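Local coordinates for GDSL-like Lipase/Acylhydrolase family protein (PDB 4K7J) that hydrolyses O-acetyl esters on peptidoglycan, probably through the serine esterase chemistry of the SGNH family, at residues Asp261-Trp266 and Gln309-Arg314; Ala219-Trp224 and Val243-Gly248; Ile282-Ala287 and Thr321-Trp326; Arg55-Gly60 and Ser212-Asn217. All blocks are in the same frame, centred on the assembly; numbering follows the deposited sequence.

Contact 1 of 4, residues Asp261-Trp266 and Gln309-Arg314; sequences DTEQKW and QQMQRR
Met311 reaches toward Trp266 with CG anti to its backbone N (chi1 173°), and a bend at chi3 (75°) then carries CE over one face of the indole. The evidence for a CH-pi contact is direct: CE sits 3.8 Å from the centroid of the Trp266 five-membered ring, close to the ring normal. Met311 SD is farther from that centroid, at 4.7 Å and oblique to it, which makes the pair a Met-aromatic contact led by the methyl. The sulfur itself rests against Thr262, 3.6 Å from CG2, while Thr262 OG1 bonds to Asp258 O. Gln312 meets the far end of the indole, NE2 lying 3.5 Å from Trp266 CH2 with the amide nearly perpendicular to the ring; its polar atoms are held by Ala287 N and Tyr247 O.

Toward the more exposed side, Glu263 and Arg314 form a side-on salt bridge. Arg314 NH2 donates to Glu263 OE1 at 2.9 Å, and Arg314 NE donates to Glu263 OE2 at 3.1 Å. Both oxygens are met on their syn sides and lie close to the guanidinium plane, although the carboxylate is twisted against it. Helices 259-276 and 305-318, whose short segments run 35° apart, are therefore joined by a buried methionine-indole contact and by a two-pronged ionic grip that should favour the charged forms of both partners.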
loop_
_atom_site.group_PDB
_atom_site.type_symbol
_atom_site.label_atom_id
_atom_site.label_comp_id
_atom_site.label_asym_id
_atom_site.label_seq_id
_atom_site.Cartn_x
_atom_site.Cartn_y
_atom_site.Cartn_z
ATOM N N ASP A 261 18.130 8.386 14.895
ATOM C CA ASP A 261 18.357 7.098 14.249
ATOM C C ASP A 261 17.237 6.779 13.258
ATOM O O ASP A 261 17.497 6.359 12.127
ATOM C CB ASP A 261 18.476 5.958 15.259
ATOM C CG ASP A 261 18.930 4.661 14.601
ATOM O OD1 ASP A 261 19.985 4.689 13.937
ATOM O OD2 ASP A 261 18.227 3.633 14.711
ATOM N N THR A 262 15.996 6.997 13.689
ATOM C CA THR A 262 14.831 6.714 12.858
ATOM C C THR A 262 14.897 7.520 11.565
ATOM O O THR A 262 14.698 6.976 10.474
ATOM C CB THR A 262 13.519 7.024 13.596
ATOM O OG1 THR A 262 13.488 6.305 14.836
ATOM C CG2 THR A 262 12.312 6.625 12.735
ATOM N N GLU A 263 15.210 8.806 11.695
ATOM C CA GLU A 263 15.359 9.696 10.536
ATOM C C GLU A 263 16.361 9.163 9.508
ATOM O O GLU A 263 16.110 9.209 8.304
ATOM C CB GLU A 263 15.770 11.102 10.998
ATOM C CG GLU A 263 15.910 12.140 9.883
ATOM C CD GLU A 263 15.840 13.580 10.410
ATOM O OE1 GLU A 263 15.527 13.772 11.606
ATOM O OE2 GLU A 263 16.093 14.520 9.631
ATOM N N GLN A 264 17.502 8.665 9.981
ATOM C CA GLN A 264 18.509 8.124 9.070
ATOM C C GLN A 264 17.991 6.877 8.356
ATOM O O GLN A 264 18.260 6.673 7.169
ATOM C CB GLN A 264 19.813 7.796 9.806
ATOM C CG GLN A 264 20.996 7.590 8.862
ATOM C CD GLN A 264 22.289 7.256 9.590
ATOM O OE1 GLN A 264 22.280 6.583 10.625
ATOM N NE2 GLN A 264 23.413 7.728 9.050
ATOM N N LYS A 265 17.245 6.045 9.078
ATOM C CA LYS A 265 16.671 4.844 8.472
ATOM C C LYS A 265 15.636 5.209 7.431
ATOM O O LYS A 265 15.587 4.612 6.356
ATOM C CB LYS A 265 16.088 3.916 9.535
ATOM C CG LYS A 265 17.174 3.180 10.291
ATOM C CD LYS A 265 16.630 2.249 11.347
ATOM C CE LYS A 265 17.775 1.530 12.062
ATOM N NZ LYS A 265 17.266 0.476 12.990
ATOM N N TRP A 266 14.827 6.216 7.736
ATOM C CA TRP A 266 13.824 6.687 6.785
ATOM C C TRP A 266 14.489 7.215 5.514
ATOM O O TRP A 266 14.096 6.854 4.404
ATOM C CB TRP A 266 12.938 7.765 7.424
ATOM C CG TRP A 266 11.773 7.209 8.187
ATOM C CD1 TRP A 266 11.813 6.392 9.287
ATOM C CD2 TRP A 266 10.388 7.440 7.910
ATOM N NE1 TRP A 266 10.531 6.096 9.699
ATOM C CE2 TRP A 266 9.642 6.723 8.866
ATOM C CE3 TRP A 266 9.704 8.167 6.927
ATOM C CZ2 TRP A 266 8.243 6.727 8.878
ATOM C CZ3 TRP A 266 8.316 8.170 6.946
ATOM C CH2 TRP A 266 7.606 7.453 7.913
ATOM N N GLN A 309 6.096 13.425 13.434
ATOM C CA GLN A 309 5.528 14.149 12.296
ATOM C C GLN A 309 6.543 15.111 11.663
ATOM O O GLN A 309 6.578 15.291 10.439
ATOM C CB GLN A 309 4.277 14.931 12.716
ATOM C CG GLN A 309 3.076 14.062 13.083
ATOM C CD GLN A 309 1.995 14.854 13.782
ATOM O OE1 GLN A 309 2.281 15.744 14.587
ATOM N NE2 GLN A 309 0.743 14.564 13.451
ATOM N N GLN A 310 7.371 15.723 12.499
ATOM C CA GLN A 310 8.363 16.681 12.004
ATOM C C GLN A 310 9.497 15.964 11.293
ATOM O O GLN A 310 10.008 16.440 10.281
ATOM C CB GLN A 310 8.907 17.549 13.142
ATOM C CG GLN A 310 7.899 18.558 13.639
ATOM C CD GLN A 310 8.467 19.491 14.687
ATOM O OE1 GLN A 310 9.641 19.400 15.062
ATOM N NE2 GLN A 310 7.628 20.396 15.171
ATOM N N MET A 311 9.891 14.817 11.834
ATOM C CA MET A 311 10.897 14.001 11.188
ATOM C C MET A 311 10.423 13.623 9.793
ATOM O O MET A 311 11.192 13.701 8.831
ATOM C CB MET A 311 11.177 12.732 11.992
ATOM C CG MET A 311 12.093 11.775 11.244
ATOM S SD MET A 311 11.947 10.111 11.877
ATOM C CE MET A 311 10.359 9.670 11.169
ATOM N N GLN A 312 9.153 13.230 9.685
ATOM C CA GLN A 312 8.606 12.803 8.395
ATOM C C GLN A 312 8.728 13.882 7.336
ATOM O O GLN A 312 9.087 13.599 6.187
ATOM C CB GLN A 312 7.144 12.383 8.525
ATOM C CG GLN A 312 6.928 11.143 9.372
ATOM C CD GLN A 312 5.464 10.758 9.471
ATOM O OE1 GLN A 312 4.684 11.438 10.117
ATOM N NE2 GLN A 312 5.086 9.667 8.813
ATOM N N ARG A 313 8.411 15.117 7.711
ATOM C CA ARG A 313 8.533 16.222 6.774
ATOM C C ARG A 313 9.987 16.513 6.383
ATOM O O ARG A 313 10.274 16.741 5.218
ATOM C CB ARG A 313 7.833 17.484 7.295
ATOM C CG ARG A 313 7.779 18.572 6.253
ATOM C CD ARG A 313 7.430 19.911 6.861
ATOM N NE ARG A 313 6.010 20.017 7.163
ATOM C CZ ARG A 313 5.081 20.341 6.269
ATOM N NH1 ARG A 313 5.420 20.584 5.011
ATOM N NH2 ARG A 313 3.809 20.414 6.634
ATOM N N ARG A 314 10.909 16.476 7.341
ATOM C CA ARG A 314 12.334 16.627 7.014
ATOM C C ARG A 314 12.811 15.554 6.030
ATOM O O ARG A 314 13.563 15.838 5.099
ATOM C CB ARG A 314 13.200 16.549 8.271
ATOM C CG ARG A 314 13.138 17.755 9.177
ATOM C CD ARG A 314 14.310 17.750 10.174
ATOM N NE ARG A 314 14.308 16.608 11.093
ATOM C CZ ARG A 314 13.536 16.532 12.169
ATOM N NH1 ARG A 314 12.703 17.520 12.454
ATOM N NH2 ARG A 314 13.591 15.474 12.959
#

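Contact 2 of 4, residues Ala219-Trp224 and Val243-Gly248; sequences AQLTQW and VILSYG
Tyr247 lays its CB and ring against the backbone of Ala219-Leu221, and its hydroxyl passes beyond that backbone to Trp224. CB comes within 4.1 Å of Leu221 N, and the ring then passes under that nitrogen, which stands 3.5 Å above the ring plane, offset toward the rim. At one edge, near the plane, CD1 meets Ala219 O at 3.5 Å, and farther along that side CE1 touches Ala219 CB. Leu221 crosses the ring at about a right angle: its CB packs on CD2 at 3.7 Å in a CH-pi contact, and its CD1 covers CE2. At the tip, Tyr247 OH accepts the indole N-H of Trp224, with NE1 to OH 2.8 Å, a donor angle of 165° and the oxygen almost exactly in the indole plane. The two rings meet obliquely. On the strand, Leu245 CD2 adds an apolar touch to Trp224 CZ2 at 3.7 Å.

A water accepts from Gly248 N at 3.0 Å and lies within hydrogen-bonding reach of Ala219 O, whose carbonyl also receives Asn250 ND2. By sequence, Gly248 and Asn250 match the GxN of block III in SGNH esterases, whose asparagine lines the oxyanion hole in relatives. The buried indole N-H is thus satisfied by a nearly straight bond to the tyrosine oxygen, while Leu221 N over the ring is itself bonded to Glu251 OE2.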
loop_
_atom_site.group_PDB
_atom_site.type_symbol
_atom_site.label_atom_id
_atom_site.label_comp_id
_atom_site.label_asym_id
_atom_site.label_seq_id
_atom_site.Cartn_x
_atom_site.Cartn_y
_atom_site.Cartn_z
ATOM N N ALA A 219 2.312 -1.616 12.126
ATOM C CA ALA A 219 3.664 -1.550 11.563
ATOM C C ALA A 219 4.306 -0.160 11.581
ATOM O O ALA A 219 3.621 0.866 11.594
ATOM C CB ALA A 219 3.681 -2.104 10.144
ATOM N N GLN A 220 5.635 -0.158 11.565
ATOM C CA GLN A 220 6.445 1.049 11.436
ATOM C C GLN A 220 7.337 0.877 10.207
ATOM O O GLN A 220 7.608 -0.257 9.810
ATOM C CB GLN A 220 7.312 1.222 12.669
ATOM C CG GLN A 220 6.509 1.431 13.965
ATOM C CD GLN A 220 7.417 1.494 15.166
ATOM O OE1 GLN A 220 8.475 2.149 15.131
ATOM N NE2 GLN A 220 7.046 0.782 16.223
ATOM N N LEU A 221 7.786 1.981 9.608
ATOM C CA LEU A 221 8.559 1.894 8.365
ATOM C C LEU A 221 9.842 1.100 8.513
ATOM O O LEU A 221 10.212 0.349 7.616
ATOM C CB LEU A 221 8.881 3.280 7.787
ATOM C CG LEU A 221 9.830 3.258 6.584
ATOM C CD1 LEU A 221 9.188 2.563 5.395
ATOM C CD2 LEU A 221 10.299 4.631 6.199
ATOM N N THR A 222 10.520 1.261 9.648
ATOM C CA THR A 222 11.780 0.561 9.884
ATOM C C THR A 222 11.581 -0.946 9.945
ATOM O O THR A 222 12.533 -1.706 9.781
ATOM C CB THR A 222 12.481 1.027 11.178
ATOM O OG1 THR A 222 11.624 0.800 12.313
ATOM C CG2 THR A 222 12.841 2.505 11.081
ATOM N N GLN A 223 10.347 -1.378 10.168
ATOM C CA GLN A 223 10.068 -2.803 10.274
ATOM C C GLN A 223 10.002 -3.512 8.922
ATOM O O GLN A 223 9.684 -4.690 8.869
ATOM C CB GLN A 223 8.805 -3.063 11.098
ATOM C CG GLN A 223 9.009 -2.706 12.574
ATOM C CD GLN A 223 7.727 -2.698 13.357
ATOM O OE1 GLN A 223 6.667 -2.445 12.809
ATOM N NE2 GLN A 223 7.817 -2.982 14.654
ATOM N N TRP A 224 10.312 -2.801 7.838
ATOM C CA TRP A 224 10.635 -3.478 6.585
ATOM C C TRP A 224 11.806 -4.457 6.802
ATOM O O TRP A 224 11.981 -5.418 6.038
ATOM C CB TRP A 224 10.996 -2.472 5.489
ATOM C CG TRP A 224 9.828 -1.682 4.928
ATOM C CD1 TRP A 224 8.612 -1.461 5.518
ATOM C CD2 TRP A 224 9.786 -1.020 3.660
ATOM N NE1 TRP A 224 7.819 -0.701 4.691
ATOM C CE2 TRP A 224 8.523 -0.411 3.548
ATOM C CE3 TRP A 224 10.702 -0.882 2.606
ATOM C CZ2 TRP A 224 8.147 0.326 2.424
ATOM C CZ3 TRP A 224 10.329 -0.150 1.494
ATOM C CH2 TRP A 224 9.058 0.443 1.409
ATOM N N VAL A 243 4.934 5.665 -5.145
ATOM C CA VAL A 243 4.975 4.914 -3.896
ATOM C C VAL A 243 4.524 5.822 -2.764
ATOM O O VAL A 243 5.126 6.874 -2.524
ATOM C CB VAL A 243 6.395 4.413 -3.586
ATOM C CG1 VAL A 243 6.445 3.721 -2.203
ATOM C CG2 VAL A 243 6.882 3.483 -4.680
ATOM N N ILE A 244 3.458 5.429 -2.078
ATOM C CA ILE A 244 2.982 6.185 -0.931
ATOM C C ILE A 244 3.385 5.464 0.338
ATOM O O ILE A 244 3.036 4.286 0.544
ATOM C CB ILE A 244 1.446 6.352 -0.944
ATOM C CG1 ILE A 244 0.995 6.991 -2.257
ATOM C CG2 ILE A 244 0.985 7.168 0.266
ATOM C CD1 ILE A 244 -0.515 7.274 -2.348
ATOM N N LEU A 245 4.129 6.160 1.185
ATOM C CA LEU A 245 4.504 5.624 2.490
ATOM C C LEU A 245 3.619 6.267 3.547
ATOM O O LEU A 245 3.615 7.494 3.717
ATOM C CB LEU A 245 5.974 5.923 2.789
ATOM C CG LEU A 245 6.994 5.366 1.801
ATOM C CD1 LEU A 245 8.372 5.957 2.082
ATOM C CD2 LEU A 245 7.043 3.836 1.840
ATOM N N SER A 246 2.846 5.449 4.246
ATOM C CA SER A 246 1.927 5.976 5.253
ATOM C C SER A 246 2.167 5.309 6.609
ATOM O O SER A 246 1.538 4.310 6.938
ATOM C CB SER A 246 0.466 5.805 4.790
ATOM O OG SER A 246 -0.453 6.277 5.768
ATOM N N TYR A 247 3.100 5.862 7.382
ATOM C CA TYR A 247 3.408 5.359 8.707
ATOM C C TYR A 247 3.431 6.544 9.661
ATOM O O TYR A 247 3.084 7.649 9.278
ATOM C CB TYR A 247 4.767 4.656 8.724
ATOM C CG TYR A 247 4.870 3.379 7.888
ATOM C CD1 TYR A 247 4.537 2.141 8.426
ATOM C CD2 TYR A 247 5.353 3.416 6.587
ATOM C CE1 TYR A 247 4.656 0.979 7.683
ATOM C CE2 TYR A 247 5.483 2.260 5.829
ATOM C CZ TYR A 247 5.135 1.042 6.382
ATOM O OH TYR A 247 5.260 -0.109 5.636
ATOM N N GLY A 248 3.835 6.322 10.903
ATOM C CA GLY A 248 4.004 7.440 11.818
ATOM C C GLY A 248 3.216 7.280 13.092
ATOM O O GLY A 248 3.694 7.622 14.168
HETATM O O HOH W 1 2.838 3.626 11.859
#

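Contact 3 of 4, residues Ile282-Ala287 and Thr321-Trp326; sequences ILIIGA and TMFWSW
Leu283 and Met322 pair within a parallel ladder that also matches Ile284 with Phe323 and Ile285 with Trp324. Side chains pack tightly along this regular part. Leu283 CD1 turns in to lie 3.6 Å from Met322 CB and also reaches Trp324 CB, with Leu283 CG anti to the backbone N (chi1 168°). The backbone bonds here are straight: Ile284 N to Met322 O, 2.9 Å, has a donor angle of 178°, and Trp324 N to Ile284 O is 3.0 Å. Met322 O is doubly held, since Thr321 OG1 also donates to it at 2.8 Å, and the two donors approach from opposite faces of the carbonyl plane.

The last bond, Gly286 N to Trp324 O, is more bent (143°), though close contacts persist around it. Having no side chain, Gly286 lets the Phe323 ring come close, CE1 lying 3.7 Å from Gly286 CA. Ser325 then turns to N-cap a helix, OG receiving Asn328 N, and Trp326 packs back on Ile285, its CE3 3.7 Å from Ile285 CG2. Even this end is buried, so the contrast is one of bond straightness and not of solvent.

The pair closes a beta-alpha-beta unit through helix 305-318, which covers Ile284 and Phe323. Helix 354-373 packs over Met322 and Trp324 on the other face, and strand 28-30 runs antiparallel along the outer flank of strand 322-325.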
loop_
_atom_site.group_PDB
_atom_site.type_symbol
_atom_site.label_atom_id
_atom_site.label_comp_id
_atom_site.label_asym_id
_atom_site.label_seq_id
_atom_site.Cartn_x
_atom_site.Cartn_y
_atom_site.Cartn_z
ATOM N N ILE A 282 7.493 9.532 -5.110
ATOM C CA ILE A 282 7.339 9.112 -3.721
ATOM C C ILE A 282 6.528 10.150 -2.936
ATOM O O ILE A 282 6.789 11.353 -3.024
ATOM C CB ILE A 282 8.697 8.927 -3.047
ATOM C CG1 ILE A 282 9.543 7.905 -3.812
ATOM C CG2 ILE A 282 8.514 8.482 -1.620
ATOM C CD1 ILE A 282 10.926 7.759 -3.265
ATOM N N LEU A 283 5.538 9.683 -2.180
ATOM C CA LEU A 283 4.731 10.561 -1.341
ATOM C C LEU A 283 4.767 10.068 0.096
ATOM O O LEU A 283 4.438 8.911 0.368
ATOM C CB LEU A 283 3.282 10.582 -1.813
ATOM C CG LEU A 283 2.330 11.252 -0.802
ATOM C CD1 LEU A 283 2.502 12.759 -0.817
ATOM C CD2 LEU A 283 0.876 10.878 -1.022
ATOM N N ILE A 284 5.181 10.935 1.010
ATOM C CA ILE A 284 5.159 10.607 2.433
ATOM C C ILE A 284 3.921 11.213 3.095
ATOM O O ILE A 284 3.703 12.434 3.053
ATOM C CB ILE A 284 6.444 11.074 3.137
ATOM C CG1 ILE A 284 7.612 10.182 2.695
ATOM C CG2 ILE A 284 6.272 11.048 4.651
ATOM C CD1 ILE A 284 8.965 10.610 3.202
ATOM N N ILE A 285 3.100 10.349 3.680
ATOM C CA ILE A 285 1.913 10.783 4.400
ATOM C C ILE A 285 2.256 11.022 5.871
ATOM O O ILE A 285 2.490 10.078 6.622
ATOM C CB ILE A 285 0.781 9.761 4.277
ATOM C CG1 ILE A 285 0.287 9.718 2.828
ATOM C CG2 ILE A 285 -0.375 10.139 5.204
ATOM C CD1 ILE A 285 -1.023 8.988 2.651
ATOM N N GLY A 286 2.323 12.292 6.267
ATOM C CA GLY A 286 2.599 12.627 7.652
ATOM C C GLY A 286 1.517 12.054 8.546
ATOM O O GLY A 286 0.350 12.025 8.158
ATOM N N ALA A 287 1.898 11.576 9.726
ATOM C CA ALA A 287 0.945 10.948 10.629
ATOM C C ALA A 287 -0.237 11.877 10.968
ATOM O O ALA A 287 -0.053 13.091 11.128
ATOM C CB ALA A 287 1.646 10.495 11.890
ATOM N N THR A 321 10.878 14.286 -1.880
ATOM C CA THR A 321 9.621 13.610 -2.149
ATOM C C THR A 321 8.468 14.594 -1.978
ATOM O O THR A 321 8.681 15.769 -1.670
ATOM C CB THR A 321 9.417 12.433 -1.174
ATOM O OG1 THR A 321 8.843 12.917 0.043
ATOM C CG2 THR A 321 10.751 11.779 -0.857
ATOM N N MET A 322 7.249 14.119 -2.191
ATOM C CA MET A 322 6.069 14.890 -1.833
ATOM C C MET A 322 5.701 14.560 -0.391
ATOM O O MET A 322 6.090 13.507 0.114
ATOM C CB MET A 322 4.914 14.562 -2.765
ATOM C CG MET A 322 5.127 15.089 -4.186
ATOM S SD MET A 322 3.864 14.490 -5.316
ATOM C CE MET A 322 4.330 12.761 -5.444
ATOM N N PHE A 323 4.982 15.472 0.263
ATOM C CA PHE A 323 4.556 15.310 1.649
ATOM C C PHE A 323 3.108 15.778 1.788
ATOM O O PHE A 323 2.772 16.888 1.389
ATOM C CB PHE A 323 5.470 16.108 2.586
ATOM C CG PHE A 323 5.103 15.997 4.043
ATOM C CD1 PHE A 323 5.518 14.907 4.800
ATOM C CD2 PHE A 323 4.356 16.989 4.662
ATOM C CE1 PHE A 323 5.189 14.803 6.130
ATOM C CE2 PHE A 323 4.023 16.891 5.997
ATOM C CZ PHE A 323 4.439 15.799 6.732
ATOM N N TRP A 324 2.245 14.921 2.331
ATOM C CA TRP A 324 0.862 15.286 2.570
ATOM C C TRP A 324 0.586 15.235 4.064
ATOM O O TRP A 324 0.732 14.190 4.691
ATOM C CB TRP A 324 -0.068 14.338 1.834
ATOM C CG TRP A 324 -1.492 14.770 1.794
ATOM C CD1 TRP A 324 -2.031 15.748 1.011
ATOM C CD2 TRP A 324 -2.583 14.204 2.534
ATOM N NE1 TRP A 324 -3.381 15.842 1.232
ATOM C CE2 TRP A 324 -3.747 14.902 2.160
ATOM C CE3 TRP A 324 -2.686 13.172 3.473
ATOM C CZ2 TRP A 324 -5.002 14.605 2.696
ATOM C CZ3 TRP A 324 -3.930 12.882 4.008
ATOM C CH2 TRP A 324 -5.072 13.595 3.614
ATOM N N SER A 325 0.194 16.368 4.634
ATOM C CA SER A 325 -0.038 16.432 6.074
ATOM C C SER A 325 -1.451 16.026 6.441
ATOM O O SER A 325 -2.388 16.833 6.359
ATOM C CB SER A 325 0.233 17.834 6.627
ATOM O OG SER A 325 -0.152 17.885 7.993
ATOM N N TRP A 326 -1.595 14.773 6.852
ATOM C CA TRP A 326 -2.872 14.246 7.306
ATOM C C TRP A 326 -3.331 15.038 8.523
ATOM O O TRP A 326 -4.515 15.314 8.673
ATOM C CB TRP A 326 -2.716 12.760 7.639
ATOM C CG TRP A 326 -3.980 11.981 7.765
ATOM C CD1 TRP A 326 -5.243 12.469 7.985
ATOM C CD2 TRP A 326 -4.110 10.555 7.662
ATOM N NE1 TRP A 326 -6.145 11.426 8.037
ATOM C CE2 TRP A 326 -5.474 10.244 7.844
ATOM C CE3 TRP A 326 -3.202 9.513 7.433
ATOM C CZ2 TRP A 326 -5.954 8.930 7.809
ATOM C CZ3 TRP A 326 -3.678 8.206 7.410
ATOM C CH2 TRP A 326 -5.041 7.928 7.589
#

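Contact 4 of 4, residues Arg55-Gly60 and Ser212-Asn217; sequences RILQIG and SAMGIN
Leu57 and Met214 meet on one face of a parallel strand pair, Leu57 CD1 lying 3.7 Å from Met214 CG. The same methyl also touches Ser212 CB at 3.7 Å: chi1 (174°) sets Leu57 CG anti to the backbone N, and chi2 (60°) then turns CD1 toward both partners. Ile59 lies alongside Met214 and points the same way, with CG1 4.1 Å from Met214 CB.

Beneath these side chains runs an unbroken series of backbone bonds, from Ser212 N to Ile56 O at 2.9 Å through to Ile216 N and Gly60 O at 3.1 Å. Their geometry changes along the way: the donors at Ile56 O, Ser212 O and Gln58 O approach almost head-on, whereas Gly60 N stands well above the plane of the Met214 carbonyl. The strands run only 13° apart.

The pair forms one edge of the sheet of the SGNH hydrolase alpha/beta fold, whose strands are parallel apart from 28-30; strand 208-215 is outermost, and strand 53-60 lies between it and strand 242-246. By sequence, strand 53-60 ends on the glycine of the block I Gly-Asp-Ser motif, Gly60, which pairs with Gly215, so the ladder carries no side chains there.

A second shell fixes the polar ends. A water donates to Ile56 O at 2.8 Å and also bonds Ser212 OG, which has Trp88 N as a further partner. On the opposite face Gln58 extends away from the neighbouring strand, its NE2 donating to Thr64 OG1, and helix 68-81 packs over Gln58 and Ala213. Farther out, Gln97 NE2 holds Gly215 O, and Asn217 touches Ser62.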
loop_
_atom_site.group_PDB
_atom_site.type_symbol
_atom_site.label_atom_id
_atom_site.label_comp_id
_atom_site.label_asym_id
_atom_site.label_seq_id
_atom_site.Cartn_x
_atom_site.Cartn_y
_atom_site.Cartn_z
ATOM N N ARG A 55 0.628 2.889 -11.826
ATOM C CA ARG A 55 0.510 2.055 -10.632
ATOM C C ARG A 55 0.879 2.820 -9.368
ATOM O O ARG A 55 2.036 3.211 -9.180
ATOM C CB ARG A 55 1.391 0.805 -10.762
ATOM C CG ARG A 55 0.978 -0.136 -11.889
ATOM C CD ARG A 55 1.998 -1.253 -12.098
ATOM N NE ARG A 55 1.706 -2.000 -13.319
ATOM C CZ ARG A 55 2.237 -1.725 -14.505
ATOM N NH1 ARG A 55 3.105 -0.732 -14.632
ATOM N NH2 ARG A 55 1.912 -2.452 -15.561
ATOM N N ILE A 56 -0.120 3.030 -8.518
ATOM C CA ILE A 56 0.063 3.679 -7.224
ATOM C C ILE A 56 0.118 2.596 -6.151
ATOM O O ILE A 56 -0.782 1.756 -6.072
ATOM C CB ILE A 56 -1.124 4.636 -6.920
ATOM C CG1 ILE A 56 -1.139 5.806 -7.900
ATOM C CG2 ILE A 56 -1.060 5.170 -5.483
ATOM C CD1 ILE A 56 -2.397 6.688 -7.767
ATOM N N LEU A 57 1.172 2.607 -5.335
ATOM C CA LEU A 57 1.363 1.586 -4.301
ATOM C C LEU A 57 1.474 2.205 -2.902
ATOM O O LEU A 57 2.445 2.894 -2.597
ATOM C CB LEU A 57 2.631 0.773 -4.594
ATOM C CG LEU A 57 3.084 -0.253 -3.554
ATOM C CD1 LEU A 57 1.986 -1.293 -3.343
ATOM C CD2 LEU A 57 4.409 -0.927 -3.994
ATOM N N GLN A 58 0.494 1.943 -2.045
ATOM C CA GLN A 58 0.546 2.483 -0.696
ATOM C C GLN A 58 0.969 1.430 0.325
ATOM O O GLN A 58 0.302 0.399 0.504
ATOM C CB GLN A 58 -0.797 3.105 -0.289
ATOM C CG GLN A 58 -0.745 3.697 1.122
ATOM C CD GLN A 58 -1.834 4.713 1.377
ATOM O OE1 GLN A 58 -2.170 5.514 0.499
ATOM N NE2 GLN A 58 -2.397 4.691 2.585
ATOM N N ILE A 59 2.078 1.705 0.997
ATOM C CA ILE A 59 2.638 0.790 1.974
ATOM C C ILE A 59 2.576 1.483 3.317
ATOM O O ILE A 59 3.058 2.606 3.450
ATOM C CB ILE A 59 4.101 0.440 1.633
ATOM C CG1 ILE A 59 4.230 0.115 0.140
ATOM C CG2 ILE A 59 4.619 -0.724 2.528
ATOM C CD1 ILE A 59 5.673 0.007 -0.356
ATOM N N GLY A 60 1.959 0.840 4.304
ATOM C CA GLY A 60 1.765 1.491 5.589
ATOM C C GLY A 60 1.276 0.620 6.735
ATOM O O GLY A 60 1.574 -0.568 6.797
ATOM N N SER A 212 -2.803 -0.047 -5.025
ATOM C CA SER A 212 -2.532 -1.264 -4.271
ATOM C C SER A 212 -2.245 -0.905 -2.819
ATOM O O SER A 212 -1.522 0.053 -2.553
ATOM C CB SER A 212 -1.321 -1.994 -4.872
ATOM O OG SER A 212 -1.589 -2.474 -6.185
ATOM N N ALA A 213 -2.807 -1.668 -1.883
ATOM C CA ALA A 213 -2.623 -1.390 -0.457
ATOM C C ALA A 213 -1.775 -2.460 0.199
ATOM O O ALA A 213 -2.176 -3.617 0.239
ATOM C CB ALA A 213 -3.988 -1.300 0.240
ATOM N N MET A 214 -0.602 -2.081 0.699
ATOM C CA MET A 214 0.262 -3.004 1.422
ATOM C C MET A 214 0.389 -2.539 2.858
ATOM O O MET A 214 1.409 -1.956 3.237
ATOM C CB MET A 214 1.669 -3.066 0.810
ATOM C CG MET A 214 1.748 -3.716 -0.537
ATOM S SD MET A 214 3.444 -4.125 -0.993
ATOM C CE MET A 214 3.070 -5.141 -2.415
ATOM N N GLY A 215 -0.648 -2.793 3.645
ATOM C CA GLY A 215 -0.665 -2.411 5.042
ATOM C C GLY A 215 -0.469 -3.570 5.995
ATOM O O GLY A 215 -0.820 -4.711 5.694
ATOM N N ILE A 216 0.094 -3.258 7.162
ATOM C CA ILE A 216 0.259 -4.222 8.238
ATOM C C ILE A 216 -0.146 -3.553 9.544
ATOM O O ILE A 216 0.466 -2.562 9.933
ATOM C CB ILE A 216 1.730 -4.646 8.395
ATOM C CG1 ILE A 216 2.231 -5.430 7.175
ATOM C CG2 ILE A 216 1.886 -5.489 9.660
ATOM C CD1 ILE A 216 1.794 -6.901 7.185
ATOM N N ASN A 217 -1.171 -4.079 10.211
ATOM C CA ASN A 217 -1.633 -3.513 11.479
ATOM C C ASN A 217 -0.481 -3.320 12.459
ATOM O O ASN A 217 0.277 -4.257 12.720
ATOM C CB ASN A 217 -2.703 -4.403 12.113
ATOM C CG ASN A 217 -4.041 -4.330 11.390
ATOM O OD1 ASN A 217 -4.275 -3.443 10.582
ATOM N ND2 ASN A 217 -4.934 -5.252 11.706
HETATM O O HOH W 2 -0.886 -0.341 -7.968
#

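Overall arrangement
All four contacts are buried, but Glu263 and Arg314 of contact 1 are partly exposed, and the strand ladders lie deeper. Contacts 2, 3 and 4 reach the same sheet, contact 4 near the centre of the chain and contact 2 on strand 242-246, an inner strand between 281-286 and 53-60. Contacts 3 and 4 are parallel ladders ruled by backbone bonds. Contact 2 sets a loop against a strand end through aromatic and aliphatic side chains. Contact 1 lies farthest out, about 20 Å from the chain centre, and is the one with a salt bridge across it. Gln312 ties contacts 1, 2 and 3 together. Val243 and Leu245 bond to Leu283, and Ile244 to Leu57 and Ile59, linking the three sheet contacts.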